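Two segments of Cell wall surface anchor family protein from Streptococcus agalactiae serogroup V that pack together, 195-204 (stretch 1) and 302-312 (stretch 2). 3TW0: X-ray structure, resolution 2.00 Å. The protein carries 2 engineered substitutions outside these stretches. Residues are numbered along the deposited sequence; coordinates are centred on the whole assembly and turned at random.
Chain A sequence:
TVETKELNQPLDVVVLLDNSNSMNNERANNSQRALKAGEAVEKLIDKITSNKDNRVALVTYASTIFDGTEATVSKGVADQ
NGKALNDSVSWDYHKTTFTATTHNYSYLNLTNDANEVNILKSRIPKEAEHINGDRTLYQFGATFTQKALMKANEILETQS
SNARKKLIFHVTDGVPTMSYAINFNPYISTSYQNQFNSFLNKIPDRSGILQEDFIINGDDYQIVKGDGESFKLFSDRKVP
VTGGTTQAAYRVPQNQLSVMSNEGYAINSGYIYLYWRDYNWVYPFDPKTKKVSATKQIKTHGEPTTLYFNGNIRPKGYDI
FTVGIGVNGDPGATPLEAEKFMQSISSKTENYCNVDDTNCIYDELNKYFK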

# COMPACT_ATOMS: atom_id res chain seq x y z
N GLN A 195 20.40 -14.72 -1.37
CA GLN A 195 19.95 -13.81 -2.44
C GLN A 195 19.53 -12.48 -1.81
O GLN A 195 19.91 -11.42 -2.28
CB GLN A 195 18.79 -14.41 -3.24
CG GLN A 195 19.17 -15.58 -4.14
CD GLN A 195 18.07 -15.91 -5.13
OE1 GLN A 195 17.43 -15.00 -5.68
NE2 GLN A 195 17.83 -17.18 -5.33
N PHE A 196 18.81 -12.56 -0.72
CA PHE A 196 18.29 -11.37 -0.02
C PHE A 196 19.46 -10.52 0.47
O PHE A 196 19.56 -9.31 0.17
CB PHE A 196 17.42 -11.83 1.16
CG PHE A 196 16.78 -10.71 1.95
CD1 PHE A 196 15.62 -10.09 1.50
CD2 PHE A 196 17.32 -10.34 3.20
CE1 PHE A 196 15.02 -9.09 2.27
CE2 PHE A 196 16.74 -9.34 3.95
CZ PHE A 196 15.59 -8.70 3.49
N ASN A 197 20.35 -11.18 1.21
CA ASN A 197 21.63 -10.58 1.62
C ASN A 197 22.41 -9.89 0.50
O ASN A 197 22.96 -8.82 0.75
CB ASN A 197 22.51 -11.63 2.30
CG ASN A 197 21.93 -12.10 3.62
OD1 ASN A 197 20.97 -11.51 4.11
ND2 ASN A 197 22.52 -13.14 4.21
N SER A 198 22.46 -10.47 -0.70
CA SER A 198 23.12 -9.77 -1.82
C SER A 198 22.37 -8.51 -2.26
O SER A 198 23.00 -7.55 -2.72
CB SER A 198 23.36 -10.67 -3.04
OG SER A 198 24.05 -11.85 -2.65
N PHE A 199 21.04 -8.51 -2.15
CA PHE A 199 20.28 -7.28 -2.44
C PHE A 199 20.68 -6.20 -1.41
O PHE A 199 20.94 -5.07 -1.77
CB PHE A 199 18.75 -7.50 -2.40
CG PHE A 199 18.24 -8.58 -3.35
CD1 PHE A 199 18.80 -8.77 -4.62
CD2 PHE A 199 17.15 -9.38 -2.97
CE1 PHE A 199 18.33 -9.77 -5.48
CE2 PHE A 199 16.67 -10.37 -3.82
CZ PHE A 199 17.28 -10.57 -5.09
N LEU A 200 20.71 -6.57 -0.13
CA LEU A 200 21.07 -5.64 0.94
C LEU A 200 22.49 -5.09 0.75
O LEU A 200 22.74 -3.94 1.09
CB LEU A 200 21.01 -6.34 2.30
CG LEU A 200 19.71 -6.97 2.86
CD1 LEU A 200 20.01 -7.68 4.18
CD2 LEU A 200 18.57 -5.94 3.07
N ASN A 201 23.40 -5.92 0.20
CA ASN A 201 24.80 -5.56 0.07
C ASN A 201 24.97 -4.34 -0.80
O ASN A 201 25.95 -3.61 -0.67
CB ASN A 201 25.66 -6.75 -0.45
CG ASN A 201 25.94 -7.79 0.64
OD1 ASN A 201 25.93 -7.47 1.82
ND2 ASN A 201 26.20 -9.04 0.25
N LYS A 202 23.94 -4.06 -1.62
CA LYS A 202 23.99 -2.96 -2.57
C LYS A 202 23.76 -1.57 -1.95
O LYS A 202 24.10 -0.57 -2.57
CB LYS A 202 23.02 -3.21 -3.75
CG LYS A 202 23.39 -4.43 -4.64
CD LYS A 202 22.29 -4.59 -5.71
CE LYS A 202 22.37 -5.88 -6.47
NZ LYS A 202 21.51 -5.75 -7.69
N ILE A 203 23.18 -1.51 -0.75
CA ILE A 203 22.96 -0.25 -0.02
C ILE A 203 24.09 -0.10 1.02
O ILE A 203 24.39 -1.08 1.71
CB ILE A 203 21.60 -0.25 0.77
CG1 ILE A 203 20.42 -0.74 -0.09
CG2 ILE A 203 21.29 1.10 1.46
CD1 ILE A 203 20.45 -0.36 -1.55
N PRO A 204 24.71 1.10 1.11
CA PRO A 204 25.83 1.33 2.06
C PRO A 204 25.56 0.73 3.45
O PRO A 204 26.38 -0.08 3.91
CB PRO A 204 25.97 2.87 2.09
CG PRO A 204 25.52 3.29 0.68
CD PRO A 204 24.51 2.25 0.20
N GLY A 302 4.85 -4.64 5.28
CA GLY A 302 5.66 -3.62 5.96
C GLY A 302 7.11 -3.80 5.59
O GLY A 302 7.78 -2.85 5.20
N GLU A 303 7.60 -5.04 5.66
CA GLU A 303 8.99 -5.28 5.38
C GLU A 303 9.43 -4.87 3.96
O GLU A 303 10.40 -4.11 3.82
CB GLU A 303 9.43 -6.70 5.77
CG GLU A 303 10.94 -6.89 5.54
CD GLU A 303 11.44 -8.32 5.69
OE1 GLU A 303 10.62 -9.25 5.81
OE2 GLU A 303 12.68 -8.52 5.70
N PRO A 304 8.74 -5.36 2.91
CA PRO A 304 9.25 -4.90 1.61
C PRO A 304 9.14 -3.41 1.45
O PRO A 304 10.01 -2.80 0.81
CB PRO A 304 8.38 -5.67 0.58
CG PRO A 304 7.19 -6.19 1.41
CD PRO A 304 7.77 -6.46 2.76
N THR A 305 8.12 -2.79 2.07
CA THR A 305 8.01 -1.34 1.98
C THR A 305 9.18 -0.58 2.67
O THR A 305 9.69 0.42 2.12
CB THR A 305 6.65 -0.84 2.50
OG1 THR A 305 5.59 -1.56 1.84
CG2 THR A 305 6.50 0.63 2.22
N THR A 306 9.55 -1.03 3.87
CA THR A 306 10.67 -0.46 4.66
C THR A 306 12.00 -0.62 3.91
O THR A 306 12.79 0.33 3.81
CB THR A 306 10.77 -1.11 6.08
OG1 THR A 306 9.52 -0.94 6.76
CG2 THR A 306 11.89 -0.48 6.93
N LEU A 307 12.21 -1.80 3.35
CA LEU A 307 13.39 -2.07 2.57
C LEU A 307 13.45 -1.16 1.35
O LEU A 307 14.49 -0.59 1.03
CB LEU A 307 13.46 -3.55 2.19
CG LEU A 307 13.76 -4.58 3.28
CD1 LEU A 307 13.43 -5.98 2.76
CD2 LEU A 307 15.23 -4.50 3.80
N TYR A 308 12.31 -0.97 0.69
CA TYR A 308 12.31 -0.06 -0.43
C TYR A 308 12.60 1.36 0.05
O TYR A 308 13.38 2.09 -0.58
CB TYR A 308 10.97 -0.07 -1.20
CG TYR A 308 10.88 1.18 -2.01
CD1 TYR A 308 11.47 1.25 -3.27
CD2 TYR A 308 10.31 2.32 -1.48
CE1 TYR A 308 11.45 2.43 -4.00
CE2 TYR A 308 10.28 3.51 -2.19
CZ TYR A 308 10.85 3.56 -3.44
OH TYR A 308 10.80 4.76 -4.12
N PHE A 309 11.98 1.76 1.15
CA PHE A 309 12.18 3.10 1.72
C PHE A 309 13.67 3.31 2.01
O PHE A 309 14.28 4.29 1.56
CB PHE A 309 11.36 3.27 3.00
CG PHE A 309 11.50 4.63 3.64
CD1 PHE A 309 10.66 5.69 3.27
CD2 PHE A 309 12.47 4.85 4.64
CE1 PHE A 309 10.80 6.97 3.86
CE2 PHE A 309 12.62 6.10 5.22
CZ PHE A 309 11.78 7.16 4.86
N ASN A 310 14.25 2.36 2.74
CA ASN A 310 15.64 2.47 3.17
C ASN A 310 16.64 2.37 2.03
O ASN A 310 17.74 2.89 2.11
CB ASN A 310 15.96 1.43 4.25
CG ASN A 310 15.33 1.77 5.60
OD1 ASN A 310 14.98 2.92 5.86
ND2 ASN A 310 15.18 0.76 6.48
N GLY A 311 16.27 1.70 0.95
CA GLY A 311 17.14 1.55 -0.20
C GLY A 311 17.13 2.73 -1.15
O GLY A 311 18.15 3.02 -1.80
N ASN A 312 16.00 3.42 -1.25
CA ASN A 312 15.76 4.34 -2.38
C ASN A 312 15.30 5.75 -1.96
O ASN A 312 15.39 6.70 -2.76
CB ASN A 312 14.74 3.72 -3.37
CG ASN A 312 15.15 2.33 -3.87
OD1 ASN A 312 15.81 2.22 -4.89
ND2 ASN A 312 14.75 1.27 -3.14

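The contact is small and made by van der Waals packing, mostly of apolar side chains. It buries 224 Å², both sides summed, and no hydrogen bond crosses it, so the evidence lies in side-chain approach distances and in the direction of the CA-to-CB bonds. The two helices run in broadly the same direction, with 30° between their N-to-C axes, and the axes come no closer than 11.9 Å. At that spacing the backbones of the helices stay apart and side chains must bridge the gap.

Apolar packing centres on Leu-307, which has more area covered by the opposing stretch, 51 Å², than any other residue here. Its CA-to-CB bond points toward stretch 1, with chi1 m and chi2 t. Leu-307 CD1 lies 3.5 Å from CE1 of Phe-196, and Leu-307 CD2 lies 3.7 Å from CD2 of Leu-200. Besides meeting Leu-200, Leu-307 CD2 comes within 4.2 Å of Phe-196 CZ. Phe-196 also points toward the other stretch, with chi1 t, but Leu-307 CD1 sits near the plane of the aromatic ring, so the methyl meets the ring edge and does not lie over its face. Leu-200 follows one helical turn after Phe-196, as the bond from Leu-200 N to Phe-196 O (3.0 Å) confirms. Its CA-to-CB bond points sideways; the contact is made because the end of the side chain, in the m, t rotamer, comes nearer.

A second kind of contact sets a side chain against backbone. Beyond the helical residues of stretch 1, Ile-203 points toward stretch 2 and packs on its C-terminal part. Ile-203 CG1 is 4.0 Å from Gly-311 CA, and Ile-203 CG2 is 4.0 Å from the carbonyl atom Asn-310 O. The main chains are nearest here, with the CA atoms of Ile-203 and Gly-311 6.1 Å apart. Gly-311 presents its CA to Ile-203. An ideal CB on Gly-311 would point sideways, 3.8 Å from Ile-203 CD1, a normal contact distance; it would be crowded instead by Asn-312 ND2, 3.1 Å away. Asn-310 takes part through its backbone: its side chain starts sideways and its end leads away.

The one polar side-chain atom among the close pairs is Glu-303 OE2, 3.7 Å from Phe-196 CZ. The approach to the ring is oblique, and the distance marks a van der Waals contact. Glu-303 OE2 is hydrogen-bonded elsewhere in the structure.

The backbone hydrogen bonds within each stretch set the spacing of the contact residues. In stretch 2, Leu-307 N bonds Glu-303 O at 3.0 Å and Gly-311 N bonds Leu-307 O at 2.9 Å, spacing these three residues at successive turns along one side of the helix. Near its end, Asn-312 ND2 donates to Tyr-308 O at 3.0 Å with an angle of 166°, close to linear. In stretch 1, Ile-203 N bonds Leu-200 O at 3.1 Å, tying the isoleucine back to the preceding turn.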